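Local coordinates for hypothetical protein TTMA177 (Thermus thermophilus phage TMA, PDB 2ZDJ) that is of unknown function, a small single-domain phage protein with a cystatin-like alpha-plus-beta fold, at residues D12-I17 with Y48-G53. Residues are numbered along the deposited sequence; the frame is centred on the assembly and turned at random.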
loop_
_atom_site.group_PDB
_atom_site.type_symbol
_atom_site.label_atom_id
_atom_site.label_comp_id
_atom_site.label_asym_id
_atom_site.label_seq_id
_atom_site.Cartn_x
_atom_site.Cartn_y
_atom_site.Cartn_z
ATOM N N ASP A 12 6.299 -11.793 0.997
ATOM C CA ASP A 12 6.610 -11.566 2.405
ATOM C C ASP A 12 7.412 -10.297 2.670
ATOM O O ASP A 12 7.525 -9.874 3.814
ATOM C CB ASP A 12 7.402 -12.750 2.990
ATOM C CG ASP A 12 6.589 -14.033 3.067
ATOM O OD1 ASP A 12 6.250 -14.601 2.005
ATOM O OD2 ASP A 12 6.294 -14.481 4.197
ATOM N N ASP A 13 7.995 -9.695 1.638
ATOM C CA ASP A 13 8.753 -8.487 1.886
ATOM C C ASP A 13 7.823 -7.287 2.041
ATOM O O ASP A 13 8.266 -6.177 2.315
ATOM C CB ASP A 13 9.820 -8.244 0.801
ATOM C CG ASP A 13 9.287 -8.365 -0.620
ATOM O OD1 ASP A 13 9.890 -7.730 -1.511
ATOM O OD2 ASP A 13 8.298 -9.092 -0.855
ATOM N N TYR A 14 6.522 -7.536 1.913
ATOM C CA TYR A 14 5.509 -6.488 2.054
ATOM C C TYR A 14 4.648 -6.719 3.294
ATOM O O TYR A 14 4.492 -7.851 3.749
ATOM C CB TYR A 14 4.593 -6.461 0.824
ATOM C CG TYR A 14 5.246 -5.952 -0.436
ATOM C CD1 TYR A 14 5.214 -4.594 -0.767
ATOM C CD2 TYR A 14 5.890 -6.828 -1.304
ATOM C CE1 TYR A 14 5.811 -4.131 -1.944
ATOM C CE2 TYR A 14 6.488 -6.376 -2.474
ATOM C CZ TYR A 14 6.447 -5.038 -2.792
ATOM O OH TYR A 14 7.048 -4.611 -3.950
ATOM N N THR A 15 4.083 -5.641 3.825
ATOM C CA THR A 15 3.210 -5.721 4.995
ATOM C C THR A 15 1.885 -4.999 4.719
ATOM O O THR A 15 1.863 -3.913 4.140
ATOM C CB THR A 15 3.883 -5.099 6.215
ATOM O OG1 THR A 15 5.027 -5.885 6.565
ATOM C CG2 THR A 15 2.927 -5.056 7.392
ATOM N N LEU A 16 0.782 -5.627 5.115
ATOM C CA LEU A 16 -0.545 -5.068 4.913
ATOM C C LEU A 16 -0.909 -4.101 6.028
ATOM O O LEU A 16 -0.682 -4.384 7.200
ATOM C CB LEU A 16 -1.579 -6.190 4.853
ATOM C CG LEU A 16 -3.051 -5.777 4.735
ATOM C CD1 LEU A 16 -3.316 -5.202 3.361
ATOM C CD2 LEU A 16 -3.941 -6.998 4.970
ATOM N N ILE A 17 -1.460 -2.952 5.655
ATOM C CA ILE A 17 -1.876 -1.946 6.621
ATOM C C ILE A 17 -3.356 -1.694 6.366
ATOM O O ILE A 17 -3.743 -1.313 5.252
ATOM C CB ILE A 17 -1.126 -0.597 6.432
ATOM C CG1 ILE A 17 0.391 -0.801 6.517
ATOM C CG2 ILE A 17 -1.600 0.405 7.462
ATOM C CD1 ILE A 17 0.876 -1.328 7.796
ATOM N N TYR A 48 9.775 4.007 4.721
ATOM C CA TYR A 48 8.847 3.274 3.861
ATOM C C TYR A 48 9.450 3.311 2.465
ATOM O O TYR A 48 9.487 4.358 1.833
ATOM C CB TYR A 48 7.470 3.947 3.869
ATOM C CG TYR A 48 6.722 3.757 5.164
ATOM C CD1 TYR A 48 5.892 2.656 5.351
ATOM C CD2 TYR A 48 6.879 4.654 6.224
ATOM C CE1 TYR A 48 5.237 2.443 6.557
ATOM C CE2 TYR A 48 6.229 4.455 7.437
ATOM C CZ TYR A 48 5.410 3.345 7.601
ATOM O OH TYR A 48 4.784 3.110 8.813
ATOM N N GLU A 49 9.943 2.172 1.992
ATOM C CA GLU A 49 10.563 2.099 0.674
ATOM C C GLU A 49 9.519 2.081 -0.438
ATOM O O GLU A 49 9.742 2.607 -1.531
ATOM C CB GLU A 49 11.435 0.852 0.582
ATOM C CG GLU A 49 12.282 0.783 -0.676
ATOM C CD GLU A 49 13.307 1.897 -0.745
ATOM O OE1 GLU A 49 14.034 2.103 0.257
ATOM O OE2 GLU A 49 13.386 2.562 -1.802
ATOM N N GLU A 50 8.382 1.454 -0.162
ATOM C CA GLU A 50 7.302 1.392 -1.129
ATOM C C GLU A 50 5.965 1.481 -0.415
ATOM O O GLU A 50 5.823 1.049 0.735
ATOM C CB GLU A 50 7.354 0.080 -1.937
ATOM C CG GLU A 50 8.441 0.012 -3.003
ATOM C CD GLU A 50 8.502 -1.349 -3.716
ATOM O OE1 GLU A 50 7.443 -1.910 -4.078
ATOM O OE2 GLU A 50 9.618 -1.851 -3.925
ATOM N N VAL A 51 4.991 2.068 -1.095
ATOM C CA VAL A 51 3.643 2.163 -0.563
ATOM C C VAL A 51 2.672 1.949 -1.725
ATOM O O VAL A 51 2.724 2.643 -2.738
ATOM C CB VAL A 51 3.377 3.539 0.110
ATOM C CG1 VAL A 51 1.947 3.612 0.603
ATOM C CG2 VAL A 51 4.331 3.736 1.284
ATOM N N TRP A 52 1.803 0.960 -1.584
ATOM C CA TRP A 52 0.819 0.663 -2.619
ATOM C C TRP A 52 -0.566 0.645 -2.003
ATOM O O TRP A 52 -0.733 0.254 -0.851
ATOM C CB TRP A 52 1.049 -0.722 -3.210
ATOM C CG TRP A 52 2.350 -0.950 -3.859
ATOM C CD1 TRP A 52 3.562 -1.100 -3.249
ATOM C CD2 TRP A 52 2.570 -1.173 -5.254
ATOM N NE1 TRP A 52 4.524 -1.413 -4.179
ATOM C CE2 TRP A 52 3.941 -1.464 -5.419
ATOM C CE3 TRP A 52 1.736 -1.163 -6.383
ATOM C CZ2 TRP A 52 4.504 -1.744 -6.674
ATOM C CZ3 TRP A 52 2.294 -1.442 -7.633
ATOM C CH2 TRP A 52 3.667 -1.729 -7.765
ATOM N N GLY A 53 -1.573 1.031 -2.775
ATOM C CA GLY A 53 -2.914 0.989 -2.230
ATOM C C GLY A 53 -3.900 0.212 -3.074
ATOM O O GLY A 53 -3.695 0.005 -4.271
#
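Tyr14, Glu50 and Trp52 meet across one face of the antiparallel sheet of this cystatin-like fold, bridging from segment 12-17 at the sheet's edge over the intervening strand 38-44 to strand 47-54. Glu50 and Trp52 lie two residues apart on the same strand, so both side chains emerge on the face that Tyr14 reaches. The tight part centres on a single carboxylate oxygen. Tyr14 OH donates to Glu50 OE1 over 2.7 Å, arriving from the syn side but 31° out of the carboxylate plane. The indole N-H of Trp52 serves the same oxygen from its anti side, Trp52 NE1 to Glu50 OE1 3.0 Å and nearly straight at 166°. Two donors thus fix the rotation of the carboxylate, and glutamate suits the place because its chain, extended beyond CG, carries an acceptor out to both rings. Tyrosine adds a long, rigid reach and a terminal hydroxyl; with CG anti to the carbonyl carbon, the ring leans across strand 38-44 toward Glu50. The two aromatic rings meet obliquely, the tyrosine plane at 76° to the five-membered ring, with Tyr14 CE1 3.7 Å from Trp52 NE1. Phe10 packs edge-to-face with both, while Lys5 NZ is hydrogen-bonded to the tyrosine hydroxyl. Looser and more polar is the side toward the turn, where exposed Asp13 OD1 stands 6.4 Å from Glu50 OE2. Lys42 occupies this side, salt-bridged to OE2 and only weakly paired with Asp13, and probably helps keep Glu50 ionised. Tryptophan suits its buried place as a broad apolar ring with one N-H, which Glu50 OE1 satisfies from within the indole plane.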